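Local structure of probable fimbrial chaperone YadV (Escherichia coli K-12, 5GHU) at residues Gly166-Asp178 / Met190-Val204. The protein probably acts as a periplasmic chaperone that assists folding and assembly of pilus subunits in fimbrial biogenesis, and could thereby contribute to adhesion to surfaces. Numbering follows the deposited sequence.
Sequences GDLEASGKRYPID and MKVNGLNGKANSAKV
Glu169 and Lys203 form an antiparallel hydrogen-bonded pair, with Glu169 N to Lys203 O at 2.8 Å and the return bond from Lys203 N to Glu169 O. This joins the hairpin of strands 163-170 and 173-176, closed by a type I' turn, to strand 203-209 in the immunoglobulin-like C-terminal domain of a PapD-type chaperone. At the other end, Ile177 and Val192 make a single bridge. Between these two points the loop after strand 186-191 crosses from one sheet to the other.

Asn193 holds the start of this loop through Pro176 O and Asp178. Its backbone N meets Pro176 O nearly head-on at 2.9 Å. Its ND2 reaches the same oxygen from above the carbonyl plane, at 3.1 Å. ND2 also donates to Asp178 OD1 at 2.6 Å, from above the carboxylate plane; the two flat groups are turned 58° apart. With alanine in place of Asn193 both ND2 bonds are gone, Pro176 O keeps the backbone bond from this residue, and the Asp178 carboxylate is likely to be freer to turn.

Asn193 is part of a type II turn, Val192 to Leu195, and the Tyr175 ring packs against that turn, with Leu195 CB over one face and Asn193 O at the edge. With CG anti to the backbone N (chi1 177°), Leu195 puts CD1 by Tyr175 CZ and CD2 against Leu168 CD2. Leu168 CD2 also touches Ala202 CB, and both residues pack on Trp142 of strand 139-143. Ala170 CB and Ala199 CB are tight at 3.5 Å.

The Glu169 carboxylate is shared. Arg174 grips OE2 side-on with NE and NH2. Lys203, bent at its last two torsions, brings NZ to Glu169 OE1 at 3.3 Å, a weak bond within a salt bridge, and a water donates to OE1 and takes a weak bond from NZ.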
ATOM      1  N   GLY A 166      -3.684  13.462   4.733  1.00 20.21           N
ATOM      2  CA  GLY A 166      -4.312  13.735   6.001  1.00 18.87           C
ATOM      3  C   GLY A 166      -3.779  15.053   6.492  1.00 19.05           C
ATOM      4  O   GLY A 166      -2.756  15.547   6.012  1.00 20.40           O
ATOM      5  N   ASP A 167      -4.483  15.648   7.436  1.00 20.38           N
ATOM      6  CA  ASP A 167      -4.011  16.907   8.022  1.00 19.44           C
ATOM      7  C   ASP A 167      -4.548  17.070   9.438  1.00 21.36           C
ATOM      8  O   ASP A 167      -5.515  16.399   9.880  1.00 21.18           O
ATOM      9  CB  ASP A 167      -4.466  18.098   7.128  1.00 20.18           C
ATOM     10  CG  ASP A 167      -5.985  18.068   6.811  1.00 22.77           C
ATOM     11  OD1 ASP A 167      -6.756  18.494   7.676  1.00 24.29           O
ATOM     12  OD2 ASP A 167      -6.326  17.659   5.711  1.00 25.33           O
ATOM     13  N   LEU A 168      -3.924  17.981  10.153  1.00 22.22           N
ATOM     14  CA  LEU A 168      -4.354  18.393  11.471  1.00 22.88           C
ATOM     15  C   LEU A 168      -4.858  19.824  11.370  1.00 25.46           C
ATOM     16  O   LEU A 168      -4.246  20.614  10.680  1.00 25.95           O
ATOM     17  CB  LEU A 168      -3.158  18.308  12.416  1.00 26.06           C
ATOM     18  CG  LEU A 168      -3.551  18.622  13.846  1.00 28.25           C
ATOM     19  CD1 LEU A 168      -2.714  17.716  14.741  1.00 34.26           C
ATOM     20  CD2 LEU A 168      -3.229  20.095  14.084  1.00 32.09           C
ATOM     21  N   GLU A 169      -5.993  20.106  11.998  1.00 23.34           N
ATOM     22  CA  GLU A 169      -6.562  21.459  11.974  1.00 25.49           C
ATOM     23  C   GLU A 169      -6.731  21.980  13.373  1.00 28.78           C
ATOM     24  O   GLU A 169      -7.176  21.273  14.262  1.00 26.98           O
ATOM     25  CB  GLU A 169      -7.920  21.431  11.284  1.00 36.81           C
ATOM     26  CG  GLU A 169      -8.196  22.530  10.311  1.00 59.43           C
ATOM     27  CD  GLU A 169      -9.168  22.025   9.269  1.00 57.88           C
ATOM     28  OE1 GLU A 169     -10.049  21.220   9.634  1.00 68.42           O
ATOM     29  OE2 GLU A 169      -9.016  22.364   8.100  1.00 46.92           O
ATOM     30  N   ALA A 170      -6.414  23.249  13.547  1.00 25.57           N
ATOM     31  CA  ALA A 170      -6.639  23.905  14.823  1.00 30.22           C
ATOM     32  C   ALA A 170      -6.793  25.393  14.604  1.00 34.24           C
ATOM     33  O   ALA A 170      -5.947  25.989  13.960  1.00 31.65           O
ATOM     34  CB  ALA A 170      -5.475  23.644  15.781  1.00 33.56           C
ATOM     35  N   SER A 171      -7.858  25.969  15.159  1.00 33.52           N
ATOM     36  CA  SER A 171      -8.083  27.406  15.076  1.00 32.62           C
ATOM     37  C   SER A 171      -8.048  27.872  13.618  1.00 32.74           C
ATOM     38  O   SER A 171      -7.503  28.959  13.343  1.00 38.06           O
ATOM     39  CB  SER A 171      -7.033  28.189  15.881  1.00 43.08           C
ATOM     40  OG  SER A 171      -6.962  27.776  17.245  1.00 44.88           O
ATOM     41  N   GLY A 172      -8.574  27.048  12.729  1.00 34.59           N
ATOM     42  CA  GLY A 172      -8.741  27.378  11.323  1.00 36.83           C
ATOM     43  C   GLY A 172      -7.509  27.209  10.463  1.00 39.51           C
ATOM     44  O   GLY A 172      -7.526  27.498   9.261  1.00 36.85           O
ATOM     45  N   LYS A 173      -6.408  26.766  11.069  1.00 32.83           N
ATOM     46  CA  LYS A 173      -5.193  26.572  10.322  1.00 29.86           C
ATOM     47  C   LYS A 173      -5.056  25.086  10.085  1.00 33.77           C
ATOM     48  O   LYS A 173      -5.388  24.268  10.962  1.00 32.86           O
ATOM     49  CB  LYS A 173      -3.972  27.112  11.074  1.00 31.88           C
ATOM     50  CG  LYS A 173      -3.948  28.663  11.081  1.00 42.60           C
ATOM     51  CD  LYS A 173      -2.779  29.173  11.905  1.00 64.02           C
ATOM     52  CE  LYS A 173      -1.577  29.548  11.037  1.00 79.79           C
ATOM     53  NZ  LYS A 173      -0.896  28.361  10.425  1.00 81.87           N
ATOM     54  N   ARG A 174      -4.603  24.723   8.899  1.00 26.18           N
ATOM     55  CA  ARG A 174      -4.466  23.307   8.548  1.00 24.75           C
ATOM     56  C   ARG A 174      -3.008  22.948   8.306  1.00 24.76           C
ATOM     57  O   ARG A 174      -2.266  23.742   7.681  1.00 25.73           O
ATOM     58  CB  ARG A 174      -5.312  23.034   7.284  1.00 24.21           C
ATOM     59  CG  ARG A 174      -5.260  21.649   6.776  1.00 23.32           C
ATOM     60  CD  ARG A 174      -6.304  21.514   5.622  1.00 27.91           C
ATOM     61  NE  ARG A 174      -7.674  21.785   6.040  1.00 22.74           N
ATOM     62  CZ  ARG A 174      -8.720  21.823   5.177  1.00 24.81           C
ATOM     63  NH1 ARG A 174      -8.550  21.614   3.891  1.00 23.93           N
ATOM     64  NH2 ARG A 174      -9.940  22.087   5.600  1.00 22.98           N
ATOM     65  N   TYR A 175      -2.585  21.789   8.849  1.00 24.83           N
ATOM     66  CA  TYR A 175      -1.209  21.356   8.780  1.00 26.67           C
ATOM     67  C   TYR A 175      -1.178  19.951   8.226  1.00 23.95           C
ATOM     68  O   TYR A 175      -1.655  19.027   8.852  1.00 25.11           O
ATOM     69  CB  TYR A 175      -0.573  21.372  10.170  1.00 24.34           C
ATOM     70  CG  TYR A 175      -0.704  22.705  10.896  1.00 25.69           C
ATOM     71  CD1 TYR A 175      -1.833  22.980  11.670  1.00 27.36           C
ATOM     72  CD2 TYR A 175       0.276  23.669  10.797  1.00 27.06           C
ATOM     73  CE1 TYR A 175      -1.966  24.192  12.334  1.00 29.19           C
ATOM     74  CE2 TYR A 175       0.154  24.872  11.455  1.00 29.77           C
ATOM     75  CZ  TYR A 175      -0.971  25.118  12.251  1.00 29.27           C
ATOM     76  OH  TYR A 175      -1.112  26.324  12.938  1.00 34.22           O
ATOM     77  N   PRO A 176      -0.612  19.787   7.049  1.00 23.71           N
ATOM     78  CA  PRO A 176      -0.566  18.452   6.457  1.00 22.32           C
ATOM     79  C   PRO A 176       0.192  17.493   7.340  1.00 23.51           C
ATOM     80  O   PRO A 176       1.209  17.883   7.911  1.00 24.65           O
ATOM     81  CB  PRO A 176       0.188  18.642   5.171  1.00 23.48           C
ATOM     82  CG  PRO A 176      -0.092  20.092   4.805  1.00 31.23           C
ATOM     83  CD  PRO A 176      -0.154  20.826   6.113  1.00 29.50           C
ATOM     84  N   ILE A 177      -0.313  16.263   7.406  1.00 20.97           N
ATOM     85  CA  ILE A 177       0.388  15.175   8.074  1.00 19.66           C
ATOM     86  C   ILE A 177       1.198  14.378   7.045  1.00 22.57           C
ATOM     87  O   ILE A 177       0.676  14.053   5.992  1.00 24.52           O
ATOM     88  CB  ILE A 177      -0.628  14.263   8.740  1.00 20.15           C
ATOM     89  CG1 ILE A 177      -1.377  15.061   9.828  1.00 19.47           C
ATOM     90  CG2 ILE A 177       0.107  13.013   9.336  1.00 19.45           C
ATOM     91  CD1 ILE A 177      -2.640  14.385  10.363  1.00 20.82           C
ATOM     92  N   ASP A 178       2.448  14.040   7.362  1.00 23.74           N
ATOM     93  CA  ASP A 178       3.227  13.101   6.550  1.00 23.17           C
ATOM     94  C   ASP A 178       2.709  11.695   6.826  1.00 23.04           C
ATOM     95  O   ASP A 178       3.306  10.932   7.614  1.00 23.66           O
ATOM     96  CB  ASP A 178       4.732  13.176   6.876  1.00 25.29           C
ATOM     97  CG  ASP A 178       5.378  14.464   6.411  0.49 29.88           C
ATOM     98  OD1 ASP A 178       4.790  15.221   5.605  0.73 32.00           O
ATOM     99  OD2 ASP A 178       6.529  14.699   6.848  0.62 35.45           O
ATOM    100  N   MET A 190       3.677  10.044  13.012  1.00 20.48           N
ATOM    101  CA  MET A 190       3.576  10.723  11.728  1.00 20.76           C
ATOM    102  C   MET A 190       3.790  12.182  12.016  1.00 21.71           C
ATOM    103  O   MET A 190       3.192  12.741  12.959  1.00 24.83           O
ATOM    104  CB  MET A 190       2.197  10.465  11.076  1.00 22.40           C
ATOM    105  CG  MET A 190       1.934   8.987  10.818  1.00 20.66           C
ATOM    106  SD  MET A 190       0.259   8.829  10.138  1.00 21.44           S
ATOM    107  CE  MET A 190      -0.083   7.126  10.568  1.00 24.18           C
ATOM    108  N   LYS A 191       4.684  12.787  11.230  1.00 20.59           N
ATOM    109  CA  LYS A 191       5.059  14.188  11.380  1.00 21.73           C
ATOM    110  C   LYS A 191       3.905  15.132  10.972  1.00 24.16           C
ATOM    111  O   LYS A 191       3.134  14.832  10.058  1.00 23.52           O
ATOM    112  CB  LYS A 191       6.300  14.492  10.531  1.00 27.91           C
ATOM    113  CG  LYS A 191       7.583  13.909  11.120  1.00 45.97           C
ATOM    114  CD  LYS A 191       8.844  14.433  10.404  1.00 66.49           C
ATOM    115  CE  LYS A 191       8.802  15.962  10.264  1.00 79.62           C
ATOM    116  NZ  LYS A 191      10.104  16.596   9.850  1.00 85.94           N
ATOM    117  N   VAL A 192       3.787  16.257  11.678  1.00 24.46           N
ATOM    118  CA  VAL A 192       2.822  17.318  11.300  1.00 23.88           C
ATOM    119  C   VAL A 192       3.640  18.488  10.778  1.00 29.57           C
ATOM    120  O   VAL A 192       4.482  19.042  11.490  1.00 31.97           O
ATOM    121  CB  VAL A 192       1.926  17.772  12.479  1.00 24.23           C
ATOM    122  CG1 VAL A 192       0.937  18.885  12.029  1.00 25.83           C
ATOM    123  CG2 VAL A 192       1.130  16.580  13.042  1.00 25.49           C
ATOM    124  N   ASN A 193       3.417  18.837   9.524  1.00 28.07           N
ATOM    125  CA  ASN A 193       4.211  19.885   8.879  1.00 32.31           C
ATOM    126  C   ASN A 193       3.787  21.286   9.249  1.00 34.64           C
ATOM    127  O   ASN A 193       2.621  21.637   9.160  1.00 34.57           O
ATOM    128  CB  ASN A 193       4.154  19.737   7.371  1.00 38.07           C
ATOM    129  CG  ASN A 193       4.803  18.479   6.897  1.00 50.97           C
ATOM    130  OD1 ASN A 193       6.009  18.437   6.656  1.00 64.71           O
ATOM    131  ND2 ASN A 193       4.023  17.438   6.781  1.00 47.63           N
ATOM    132  N   GLY A 194       4.755  22.091   9.658  1.00 36.75           N
ATOM    133  CA  GLY A 194       4.521  23.521   9.787  1.00 39.86           C
ATOM    134  C   GLY A 194       3.921  23.910  11.113  1.00 41.61           C
ATOM    135  O   GLY A 194       3.429  25.015  11.271  1.00 47.21           O
ATOM    136  N   LEU A 195       3.957  22.996  12.061  1.00 41.99           N
ATOM    137  CA  LEU A 195       3.391  23.220  13.380  1.00 46.33           C
ATOM    138  C   LEU A 195       4.438  22.968  14.454  1.00 55.17           C
ATOM    139  O   LEU A 195       5.010  21.869  14.533  1.00 53.29           O
ATOM    140  CB  LEU A 195       2.195  22.303  13.615  1.00 41.61           C
ATOM    141  CG  LEU A 195       1.576  22.429  15.004  1.00 44.03           C
ATOM    142  CD1 LEU A 195       1.046  23.833  15.252  1.00 46.87           C
ATOM    143  CD2 LEU A 195       0.460  21.396  15.158  1.00 47.14           C
ATOM    144  N   ASN A 196       4.663  23.972  15.292  1.00 62.95           N
ATOM    145  CA  ASN A 196       5.716  23.902  16.302  1.00 73.99           C
ATOM    146  C   ASN A 196       5.413  22.925  17.438  1.00 75.97           C
ATOM    147  O   ASN A 196       6.243  22.080  17.771  1.00 82.74           O
ATOM    148  CB  ASN A 196       5.982  25.297  16.874  1.00 71.99           C
ATOM    149  N   GLY A 197       4.241  23.045  18.050  1.00 75.09           N
ATOM    150  CA  GLY A 197       3.885  22.160  19.145  1.00 79.81           C
ATOM    151  C   GLY A 197       2.389  21.940  19.213  1.00 81.26           C
ATOM    152  O   GLY A 197       1.654  22.540  18.427  1.00 89.12           O
ATOM    153  N   LYS A 198       1.946  21.089  20.141  1.00 67.79           N
ATOM    154  CA  LYS A 198       0.522  20.818  20.334  1.00 59.31           C
ATOM    155  C   LYS A 198      -0.332  22.098  20.262  1.00 62.85           C
ATOM    156  O   LYS A 198      -0.021  23.132  20.857  1.00 71.53           O
ATOM    157  CB  LYS A 198       0.292  20.101  21.666  1.00 58.79           C
ATOM    158  N   ALA A 199      -1.391  22.019  19.473  1.00 53.81           N
ATOM    159  CA  ALA A 199      -2.384  23.065  19.347  1.00 52.63           C
ATOM    160  C   ALA A 199      -3.629  22.692  20.131  1.00 56.41           C
ATOM    161  O   ALA A 199      -3.979  21.513  20.228  1.00 49.25           O
ATOM    162  CB  ALA A 199      -2.728  23.270  17.893  1.00 52.15           C
ATOM    163  N   ASN A 200      -4.313  23.686  20.664  1.00 53.41           N
ATOM    164  CA  ASN A 200      -5.566  23.463  21.364  1.00 59.97           C
ATOM    165  C   ASN A 200      -6.706  23.035  20.448  1.00 50.17           C
ATOM    166  O   ASN A 200      -6.887  23.582  19.350  1.00 46.02           O
ATOM    167  CB  ASN A 200      -5.991  24.732  22.106  1.00 68.83           C
ATOM    168  CG  ASN A 200      -4.967  25.182  23.118  1.00 80.51           C
ATOM    169  OD1 ASN A 200      -4.243  24.367  23.688  1.00 81.65           O
ATOM    170  ND2 ASN A 200      -4.897  26.488  23.347  1.00 83.57           N
ATOM    171  N   SER A 201      -7.483  22.071  20.930  1.00 42.07           N
ATOM    172  CA  SER A 201      -8.689  21.590  20.268  1.00 41.76           C
ATOM    173  C   SER A 201      -8.435  21.193  18.826  1.00 37.17           C
ATOM    174  O   SER A 201      -9.173  21.583  17.933  1.00 47.54           O
ATOM    175  CB  SER A 201      -9.785  22.642  20.331  1.00 50.11           C
ATOM    176  OG  SER A 201     -10.080  22.937  21.687  1.00 58.62           O
ATOM    177  N   ALA A 202      -7.395  20.406  18.606  1.00 32.55           N
ATOM    178  CA  ALA A 202      -7.031  20.043  17.243  1.00 27.67           C
ATOM    179  C   ALA A 202      -7.853  18.860  16.778  1.00 31.59           C
ATOM    180  O   ALA A 202      -8.287  18.011  17.592  1.00 31.01           O
ATOM    181  CB  ALA A 202      -5.591  19.713  17.162  1.00 31.81           C
ATOM    182  N   LYS A 203      -8.039  18.797  15.477  1.00 27.98           N
ATOM    183  CA  LYS A 203      -8.738  17.645  14.882  1.00 27.90           C
ATOM    184  C   LYS A 203      -7.897  17.073  13.763  1.00 27.16           C
ATOM    185  O   LYS A 203      -7.293  17.812  12.982  1.00 28.46           O
ATOM    186  CB  LYS A 203     -10.110  18.055  14.315  1.00 37.17           C
ATOM    187  CG  LYS A 203     -10.917  18.979  15.183  1.00 52.34           C
ATOM    188  CD  LYS A 203     -12.262  19.320  14.528  1.00 68.40           C
ATOM    189  CE  LYS A 203     -12.227  20.633  13.714  1.00 77.82           C
ATOM    190  NZ  LYS A 203     -11.967  20.467  12.249  1.00 75.91           N
ATOM    191  N   VAL A 204      -7.956  15.742  13.614  1.00 22.35           N
ATOM    192  CA  VAL A 204      -7.315  15.076  12.495  1.00 20.58           C
ATOM    193  C   VAL A 204      -8.345  14.755  11.441  1.00 20.85           C
ATOM    194  O   VAL A 204      -9.480  14.389  11.773  1.00 22.43           O
ATOM    195  CB  VAL A 204      -6.614  13.764  12.972  1.00 23.74           C
ATOM    196  CG1 VAL A 204      -6.109  12.925  11.803  1.00 23.32           C
ATOM    197  CG2 VAL A 204      -5.480  14.163  13.866  1.00 28.49           C
TER
HETATM  198  O   HOH W   1      -8.092  18.326  10.097  1.00 31.84           O
HETATM  199  O   HOH W   2     -10.746  18.784  10.086  1.00 41.21           O
HETATM  200  O   HOH W   3      -9.011  24.532  17.117  1.00 44.80           O
HETATM  201  O   HOH W   4      -5.542  26.239  18.529  1.00 48.69           O
HETATM  202  O   HOH W   5       5.635  11.031   9.173  1.00 29.39           O